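PDB 4TKD: crossover junction endodeoxyribonuclease Hjc from Sulfolobus solfataricus, which resolves four-way Holliday junctions formed during genetic recombination, a magnesium-dependent homodimeric endonuclease that places paired nicks in opposing DNA strands. Local coordinates for residues G62-R67 with L85-K90. Sequence-based numbering, arbitrary orientation.
Sequences GKIYVR and LFLGVK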
loop_
_atom_site.group_PDB
_atom_site.type_symbol
_atom_site.label_atom_id
_atom_site.label_comp_id
_atom_site.label_asym_id
_atom_site.label_seq_id
_atom_site.Cartn_x
_atom_site.Cartn_y
_atom_site.Cartn_z
ATOM N N GLY C 62 -22.582 -2.122 -18.576
ATOM C CA GLY C 62 -21.932 -0.952 -17.993
ATOM C C GLY C 62 -20.871 -1.198 -16.936
ATOM O O GLY C 62 -19.776 -0.636 -17.031
ATOM N N LYS C 63 -21.203 -2.001 -15.898
ATOM C CA LYS C 63 -20.366 -2.305 -14.723
ATOM C C LYS C 63 -19.418 -3.520 -14.873
ATOM O O LYS C 63 -19.293 -4.088 -15.960
ATOM C CB LYS C 63 -21.272 -2.517 -13.495
ATOM C CG LYS C 63 -21.891 -1.248 -12.938
ATOM C CD LYS C 63 -22.686 -1.539 -11.671
ATOM C CE LYS C 63 -23.281 -0.293 -11.059
ATOM N NZ LYS C 63 -22.247 0.606 -10.481
ATOM N N ILE C 64 -18.722 -3.881 -13.766
ATOM C CA ILE C 64 -17.843 -5.047 -13.631
ATOM C C ILE C 64 -18.105 -5.654 -12.253
ATOM O O ILE C 64 -17.875 -4.998 -11.243
ATOM C CB ILE C 64 -16.323 -4.783 -13.870
ATOM C CG1 ILE C 64 -16.048 -4.100 -15.222
ATOM C CG2 ILE C 64 -15.543 -6.096 -13.765
ATOM C CD1 ILE C 64 -14.734 -3.331 -15.306
ATOM N N TYR C 65 -18.608 -6.886 -12.224
ATOM C CA TYR C 65 -18.952 -7.604 -11.002
ATOM C C TYR C 65 -17.950 -8.735 -10.639
ATOM O O TYR C 65 -17.588 -9.582 -11.471
ATOM C CB TYR C 65 -20.372 -8.189 -11.107
ATOM C CG TYR C 65 -21.494 -7.208 -10.841
ATOM C CD1 TYR C 65 -22.057 -6.461 -11.875
ATOM C CD2 TYR C 65 -22.049 -7.082 -9.573
ATOM C CE1 TYR C 65 -23.102 -5.568 -11.639
ATOM C CE2 TYR C 65 -23.107 -6.205 -9.326
ATOM C CZ TYR C 65 -23.627 -5.445 -10.362
ATOM O OH TYR C 65 -24.670 -4.576 -10.114
ATOM N N VAL C 66 -17.505 -8.727 -9.381
ATOM C CA VAL C 66 -16.646 -9.766 -8.824
ATOM C C VAL C 66 -17.415 -10.360 -7.632
ATOM O O VAL C 66 -17.695 -9.651 -6.678
ATOM C CB VAL C 66 -15.219 -9.277 -8.436
ATOM C CG1 VAL C 66 -14.328 -10.461 -8.089
ATOM C CG2 VAL C 66 -14.583 -8.441 -9.546
ATOM N N ARG C 67 -17.801 -11.641 -7.723
ATOM C CA ARG C 67 -18.527 -12.356 -6.670
ATOM C C ARG C 67 -17.716 -12.381 -5.373
ATOM O O ARG C 67 -16.498 -12.540 -5.411
ATOM C CB ARG C 67 -18.887 -13.797 -7.115
ATOM C CG ARG C 67 -20.329 -13.987 -7.600
ATOM C CD ARG C 67 -21.275 -14.427 -6.481
ATOM N NE ARG C 67 -22.625 -14.673 -6.982
ATOM C CZ ARG C 67 -23.203 -15.871 -7.041
ATOM N NH1 ARG C 67 -22.568 -16.949 -6.592
ATOM N NH2 ARG C 67 -24.430 -15.998 -7.531
ATOM N N LEU C 85 -2.968 -5.742 -6.619
ATOM C CA LEU C 85 -4.107 -6.381 -7.272
ATOM C C LEU C 85 -4.870 -5.425 -8.180
ATOM O O LEU C 85 -5.205 -4.311 -7.781
ATOM C CB LEU C 85 -5.033 -7.054 -6.245
ATOM C CG LEU C 85 -6.242 -7.869 -6.781
ATOM C CD1 LEU C 85 -5.801 -9.070 -7.622
ATOM C CD2 LEU C 85 -7.136 -8.334 -5.655
ATOM N N PHE C 86 -5.149 -5.882 -9.406
ATOM C CA PHE C 86 -5.863 -5.113 -10.408
ATOM C C PHE C 86 -6.876 -5.973 -11.123
ATOM O O PHE C 86 -6.694 -7.181 -11.294
ATOM C CB PHE C 86 -4.892 -4.552 -11.464
ATOM C CG PHE C 86 -3.791 -3.686 -10.921
ATOM C CD1 PHE C 86 -2.581 -4.249 -10.505
ATOM C CD2 PHE C 86 -3.946 -2.300 -10.847
ATOM C CE1 PHE C 86 -1.563 -3.445 -10.020
ATOM C CE2 PHE C 86 -2.926 -1.497 -10.346
ATOM C CZ PHE C 86 -1.746 -2.075 -9.939
ATOM N N LEU C 87 -7.927 -5.313 -11.610
ATOM C CA LEU C 87 -8.928 -5.946 -12.444
ATOM C C LEU C 87 -8.555 -5.580 -13.880
ATOM O O LEU C 87 -8.413 -4.394 -14.209
ATOM C CB LEU C 87 -10.320 -5.429 -12.066
ATOM C CG LEU C 87 -11.581 -6.286 -12.259
ATOM C CD1 LEU C 87 -11.468 -7.663 -11.603
ATOM C CD2 LEU C 87 -12.762 -5.605 -11.614
ATOM N N GLY C 88 -8.304 -6.612 -14.690
ATOM C CA GLY C 88 -7.969 -6.456 -16.099
ATOM C C GLY C 88 -9.261 -6.488 -16.875
ATOM O O GLY C 88 -9.967 -7.498 -16.840
ATOM N N VAL C 89 -9.616 -5.377 -17.521
ATOM C CA VAL C 89 -10.878 -5.304 -18.256
ATOM C C VAL C 89 -10.812 -6.111 -19.578
ATOM O O VAL C 89 -10.006 -5.800 -20.459
ATOM C CB VAL C 89 -11.427 -3.853 -18.426
ATOM C CG1 VAL C 89 -12.882 -3.878 -18.856
ATOM C CG2 VAL C 89 -11.267 -3.023 -17.145
ATOM N N LYS C 90 -11.636 -7.179 -19.672
ATOM C CA LYS C 90 -11.777 -8.085 -20.832
ATOM C C LYS C 90 -12.589 -7.360 -21.942
ATOM O O LYS C 90 -13.794 -7.607 -22.130
ATOM C CB LYS C 90 -12.517 -9.368 -20.395
ATOM C CG LYS C 90 -11.695 -10.632 -20.268
ATOM C CD LYS C 90 -12.641 -11.794 -19.984
ATOM C CE LYS C 90 -12.066 -13.143 -20.351
ATOM N NZ LYS C 90 -11.363 -13.792 -19.209
#
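Leu87 lodges between Ile64 and Val66, its CD2 reaching both and its CD1 resting on Val66. Its CD2 meets CG2 of Ile64 at 3.5 Å, the closest approach between residues 62-67 and 85-90, while its CD1 lies 3.8 Å from CG2 of Val66. In this PD-(D/E)XK nuclease fold, strand 84-90 belongs to the mixed sheet, beside strand 50-58, and strand 64-66 edges a small antiparallel sheet with strand 111-113. The two strands therefore face each other from separate sheets, joined in sequence by helix 68-81. The axes of 64-66 and 85-90 pass 10.0 Å apart, and apolar side chains bridge the gap; the chain directions differ by 131°. Ile64 and Val66, two residues apart, both point at the main sheet; Tyr65 between them turns away. Leu87 and Val66 meet tip to tip, whereas Leu87 and Ile64 slip past each other in opposite directions. The branches of Ile64 divide the work: CG2, trans to the backbone N, takes Leu87, and CG1, beside that N (chi1 -54°), carries CD1 on to Val89. All four residues are buried, and Ile98 of strand 97-99 also touches Ile64 and Val89. Lys57, the predicted transition-state stabilizer, packs on Ile64 and Leu87, placing this apolar layer directly beside the probable active site. At the Val89 end, CD1 of Ile64 faces both valine methyls almost evenly, 3.9 Å from CG2 and 4.0 Å from CG1.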